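Local coordinates for kelch-like protein 7 (Homo sapiens, PDB 3II7) that serves as the substrate-specific adapter of a CUL3-RBX1 E3 ubiquitin ligase, the part given here belonging to its kelch-repeat domain, at residues N149-V154 with C171-P176; F204-Q209 with D216-Y221. All coordinates share one frame; numbering follows the deposited sequence. Where two conformers were deposited one is given.

Contact 1: N149-V154 with C171-P176. With EDO (1,2-ethanediol), chain S.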
# COMPACT_ATOMS: atom_id res chain seq x y z
N ASN A 149 -9.06 8.18 -10.03
CA ASN A 149 -10.25 8.83 -10.63
C ASN A 149 -11.59 8.35 -10.05
O ASN A 149 -12.57 8.18 -10.79
CB ASN A 149 -10.29 8.63 -12.17
CG ASN A 149 -9.02 9.07 -12.87
OD1 ASN A 149 -8.55 10.18 -12.68
ND2 ASN A 149 -8.49 8.19 -13.73
N GLY A 150 -11.64 8.09 -8.75
CA GLY A 150 -12.88 7.65 -8.11
C GLY A 150 -13.12 6.14 -8.08
O GLY A 150 -14.04 5.70 -7.42
N LEU A 151 -12.29 5.37 -8.80
CA LEU A 151 -12.41 3.91 -8.85
C LEU A 151 -11.33 3.31 -7.98
O LEU A 151 -10.29 3.92 -7.73
CB LEU A 151 -12.25 3.40 -10.30
CG LEU A 151 -13.26 3.95 -11.32
CD1 LEU A 151 -13.14 3.29 -12.72
CD2 LEU A 151 -14.67 3.79 -10.80
N ILE A 152 -11.58 2.10 -7.51
CA ILE A 152 -10.69 1.42 -6.60
C ILE A 152 -10.17 0.16 -7.28
O ILE A 152 -10.94 -0.75 -7.58
CB ILE A 152 -11.42 1.07 -5.32
CG1 ILE A 152 -11.88 2.38 -4.65
CG2 ILE A 152 -10.52 0.22 -4.35
CD1 ILE A 152 -12.56 2.20 -3.38
N TYR A 153 -8.87 0.12 -7.49
CA TYR A 153 -8.21 -0.96 -8.22
C TYR A 153 -7.47 -1.86 -7.26
O TYR A 153 -6.75 -1.39 -6.36
CB TYR A 153 -7.21 -0.43 -9.22
CG TYR A 153 -7.82 0.36 -10.34
CD1 TYR A 153 -8.06 -0.22 -11.58
CD2 TYR A 153 -8.19 1.67 -10.15
CE1 TYR A 153 -8.64 0.51 -12.60
CE2 TYR A 153 -8.78 2.41 -11.19
CZ TYR A 153 -9.00 1.81 -12.42
OH TYR A 153 -9.57 2.52 -13.45
N VAL A 154 -7.63 -3.16 -7.45
CA VAL A 154 -6.86 -4.16 -6.74
C VAL A 154 -6.08 -5.00 -7.76
O VAL A 154 -6.60 -5.32 -8.80
CB VAL A 154 -7.80 -5.08 -5.98
CG1 VAL A 154 -7.06 -6.26 -5.46
CG2 VAL A 154 -8.48 -4.33 -4.83
N CYS A 171 -6.33 -8.59 -11.79
CA CYS A 171 -6.63 -7.20 -11.45
C CYS A 171 -8.13 -7.02 -11.56
O CYS A 171 -8.74 -7.53 -12.49
CB CYS A 171 -5.90 -6.28 -12.44
SG CYS A 171 -6.27 -4.50 -12.29
N GLU A 172 -8.73 -6.31 -10.60
CA GLU A 172 -10.14 -5.98 -10.69
C GLU A 172 -10.37 -4.58 -10.16
O GLU A 172 -9.52 -4.03 -9.43
CB GLU A 172 -10.99 -7.02 -9.98
CG GLU A 172 -10.59 -7.35 -8.56
CD GLU A 172 -11.45 -8.43 -7.95
OE1 GLU A 172 -12.66 -8.19 -7.80
OE2 GLU A 172 -10.92 -9.53 -7.64
N VAL A 173 -11.50 -3.99 -10.56
CA VAL A 173 -11.81 -2.58 -10.20
C VAL A 173 -13.22 -2.47 -9.64
O VAL A 173 -14.15 -3.12 -10.14
CB VAL A 173 -11.59 -1.64 -11.36
CG1 VAL A 173 -12.51 -1.95 -12.56
CG2 VAL A 173 -11.75 -0.17 -10.93
N TYR A 174 -13.37 -1.70 -8.56
CA TYR A 174 -14.63 -1.46 -7.93
C TYR A 174 -15.04 -0.01 -8.18
O TYR A 174 -14.24 0.90 -7.99
CB TYR A 174 -14.50 -1.64 -6.43
CG TYR A 174 -15.73 -1.32 -5.62
CD1 TYR A 174 -16.79 -2.24 -5.53
CD2 TYR A 174 -15.86 -0.11 -4.93
CE1 TYR A 174 -17.90 -2.00 -4.76
CE2 TYR A 174 -17.00 0.15 -4.15
CZ TYR A 174 -18.02 -0.80 -4.09
OH TYR A 174 -19.16 -0.59 -3.31
N ASP A 175 -16.27 0.19 -8.63
CA ASP A 175 -16.80 1.51 -8.84
C ASP A 175 -17.80 1.80 -7.73
O ASP A 175 -18.86 1.17 -7.67
CB ASP A 175 -17.49 1.60 -10.19
CG ASP A 175 -17.98 3.01 -10.50
OD1 ASP A 175 -18.00 3.88 -9.61
OD2 ASP A 175 -18.33 3.25 -11.66
N PRO A 176 -17.49 2.74 -6.83
CA PRO A 176 -18.44 3.01 -5.74
C PRO A 176 -19.83 3.45 -6.23
O PRO A 176 -20.81 3.29 -5.51
CB PRO A 176 -17.76 4.13 -4.96
CG PRO A 176 -16.32 3.92 -5.21
CD PRO A 176 -16.23 3.49 -6.64
C1 EDO S . -17.68 7.61 -8.54
O1 EDO S . -18.51 8.57 -9.19
C2 EDO S . -16.81 6.91 -9.58
O2 EDO S . -17.64 6.34 -10.58
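One face of the Tyr153 ring is covered by the CG2 methyl of Val173, which sits over the centre of the ring, 3.6 Å from its centroid and 11° off the normal, a CH-pi contact. The two residues form a non-hydrogen-bonded pair of antiparallel strands in one four-stranded blade of the kelch beta-propeller, where the strands 151-155 and 171-175 are the middle two. A branched valine suits the place: CG2, anti to the backbone N, reaches the ring and also touches Leu151 CB at 3.7 Å. On the opposite face of the sheet the Tyr174 ring meets Ile152 CD1 obliquely, and Phe120 and Trp181 add aromatic neighbours. Here Ile152 and Val154 face Tyr174 and Glu172 in hydrogen-bonded pairs. Val154 N gives an almost straight bond to Glu172 O (2.9 Å, 178°), and Tyr174 N reaches Ile152 O at 2.8 Å. The buried carboxylate of Glu172 is satisfied by a salt bridge to Arg140 and by the backbone N-H groups of Leu137 and Thr138. At the blade's turn Gly150 has a positive phi of 89°, where a side chain would strike the preceding carbonyl. The Leu151 and Asp175 side chains cross, the Leu151 CD2 methyl lying 3.4 Å from the carboxylate carbon Asp175 CG. A 1,2-ethanediol, probably from the crystallisation liquor, donates from O2 to Asp175 OD1 at 2.7 Å, an oxygen that also takes the N-H of Ala177.

Contact 2: F204-Q209 with D216-Y221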
# COMPACT_ATOMS: atom_id res chain seq x y z
N PHE A 204 1.12 1.98 -11.68
CA PHE A 204 2.37 1.26 -11.72
C PHE A 204 2.40 0.20 -10.62
O PHE A 204 2.15 0.51 -9.46
CB PHE A 204 3.57 2.23 -11.55
CG PHE A 204 3.80 3.11 -12.74
CD1 PHE A 204 4.75 2.76 -13.70
CD2 PHE A 204 3.10 4.31 -12.90
CE1 PHE A 204 4.97 3.55 -14.77
CE2 PHE A 204 3.32 5.09 -13.99
CZ PHE A 204 4.27 4.71 -14.92
N ALA A 205 2.70 -1.04 -11.02
CA ALA A 205 2.97 -2.11 -10.12
C ALA A 205 4.48 -2.29 -10.08
O ALA A 205 5.11 -2.57 -11.12
CB ALA A 205 2.27 -3.39 -10.58
N VAL A 206 5.05 -2.18 -8.87
CA VAL A 206 6.49 -2.04 -8.71
C VAL A 206 7.02 -3.21 -7.89
O VAL A 206 6.70 -3.36 -6.72
CB VAL A 206 6.86 -0.70 -8.00
CG1 VAL A 206 8.38 -0.55 -7.88
CG2 VAL A 206 6.20 0.50 -8.71
N GLY A 207 7.80 -4.05 -8.54
CA GLY A 207 8.49 -5.11 -7.85
C GLY A 207 7.56 -6.08 -7.16
O GLY A 207 6.55 -6.51 -7.74
N GLY A 208 7.94 -6.42 -5.93
CA GLY A 208 7.27 -7.43 -5.14
C GLY A 208 7.94 -8.79 -5.34
O GLY A 208 9.15 -8.87 -5.56
N GLN A 209 7.14 -9.83 -5.24
CA GLN A 209 7.62 -11.22 -5.35
C GLN A 209 6.52 -12.13 -5.84
O GLN A 209 5.35 -11.82 -5.78
CB GLN A 209 8.13 -11.74 -4.01
CG GLN A 209 7.08 -11.81 -2.95
CD GLN A 209 7.58 -12.34 -1.65
OE1 GLN A 209 8.33 -13.35 -1.59
NE2 GLN A 209 7.22 -11.65 -0.57
N ASP A 216 12.56 -7.43 -9.79
CA ASP A 216 13.04 -6.08 -10.02
C ASP A 216 12.18 -5.35 -11.01
O ASP A 216 12.32 -4.15 -11.14
CB ASP A 216 14.53 -6.05 -10.45
CG ASP A 216 14.80 -6.74 -11.78
OD1 ASP A 216 13.98 -7.54 -12.26
OD2 ASP A 216 15.86 -6.48 -12.35
N ASN A 217 11.28 -6.06 -11.68
CA ASN A 217 10.59 -5.44 -12.81
C ASN A 217 9.35 -4.65 -12.41
O ASN A 217 8.83 -4.71 -11.25
CB ASN A 217 10.38 -6.43 -13.97
CG ASN A 217 9.44 -7.57 -13.66
OD1 ASN A 217 8.51 -7.45 -12.88
ND2 ASN A 217 9.66 -8.70 -14.35
N VAL A 218 8.89 -3.87 -13.36
CA VAL A 218 7.92 -2.82 -13.14
C VAL A 218 7.01 -2.76 -14.34
O VAL A 218 7.47 -2.82 -15.48
CB VAL A 218 8.62 -1.44 -12.94
CG1 VAL A 218 7.57 -0.29 -12.72
CG2 VAL A 218 9.63 -1.51 -11.76
N GLU A 219 5.73 -2.64 -14.10
CA GLU A 219 4.78 -2.53 -15.19
C GLU A 219 3.71 -1.54 -14.83
O GLU A 219 3.52 -1.20 -13.65
CB GLU A 219 4.16 -3.90 -15.52
CG GLU A 219 3.39 -4.58 -14.35
CD GLU A 219 2.89 -5.95 -14.74
OE1 GLU A 219 2.00 -6.02 -15.62
OE2 GLU A 219 3.41 -6.97 -14.22
N TYR A 220 2.98 -1.06 -15.82
CA TYR A 220 1.84 -0.18 -15.53
C TYR A 220 0.59 -0.61 -16.26
O TYR A 220 0.64 -1.24 -17.32
CB TYR A 220 2.13 1.29 -15.84
CG TYR A 220 2.21 1.62 -17.30
CD1 TYR A 220 1.08 1.96 -18.01
CD2 TYR A 220 3.41 1.61 -17.95
CE1 TYR A 220 1.15 2.27 -19.35
CE2 TYR A 220 3.49 1.91 -19.30
CZ TYR A 220 2.36 2.25 -19.98
OH TYR A 220 2.45 2.56 -21.32
N TYR A 221 -0.54 -0.24 -15.65
CA TYR A 221 -1.85 -0.47 -16.21
C TYR A 221 -2.30 0.79 -16.90
O TYR A 221 -2.42 1.85 -16.27
CB TYR A 221 -2.84 -0.81 -15.11
CG TYR A 221 -4.24 -1.10 -15.63
CD1 TYR A 221 -4.47 -2.17 -16.48
CD2 TYR A 221 -5.31 -0.27 -15.28
CE1 TYR A 221 -5.72 -2.43 -16.96
CE2 TYR A 221 -6.59 -0.52 -15.76
CZ TYR A 221 -6.80 -1.57 -16.61
OH TYR A 221 -8.06 -1.82 -17.08
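Phe204 and Tyr220 lie side by side and point the same way, but their rings are oblique, with planes at 46° and centroids 5.5 Å apart. What covers the Phe204 ring is Tyr220 CB, a CH-pi contact 3.8 Å from the centroid, while Val218 CG1 approaches the ring edge. The Tyr220 ring leads away because its CG stands between the backbone N and carbonyl carbon (chi1 71°), and Lys202 meets it in a cation-pi contact. An alanine at Phe204 would probably open a gap beneath Tyr220 CB and take the Phe204 ring edge away from Val218 CG1. Val206 and Val218 continue this face, also side by side, with CG1 of Val206 4.2 Å from CG2 of Val218; beta-branched residues suit these extended strands. The other face carries Ala205, whose small methyl packs against Glu219 CG at 4.1 Å. Between the faces, Ala205 N bonds to Glu219 O at 2.8 Å, Glu219 N to Ala205 O, and Gly207 N to Asn217 O; the positive phi of Gly207 is one that glycine adopts most readily. The Glu219 carboxylate, salt-bridged to Arg191 and held by the N-H groups of Ile188 and Glu189, is thus likely to stay ionised although the residue is buried.

Overall arrangement
From the N terminus, the strand 144-148 turns through Asn149 and Gly150 into 151-155, and contact 1 closes the loop of 16 residues that leads to 171-175. The chain then passes through the outer strand 180-184, crosses to the next four-stranded blade at 195-199, and enters contact 2, which closes a loop of six residues between 204-209 and 216-221. The two contacts therefore stand in series, neither nesting nor crossing. Each joins the middle strands of its own blade, largely in Kelch 4 and Kelch 5, while the blade's first strand comes from the repeat before. Their centres are about 18 Å apart, yet the blades meet directly: Tyr153 CE1 packs 3.9 Å from Tyr221 CE2.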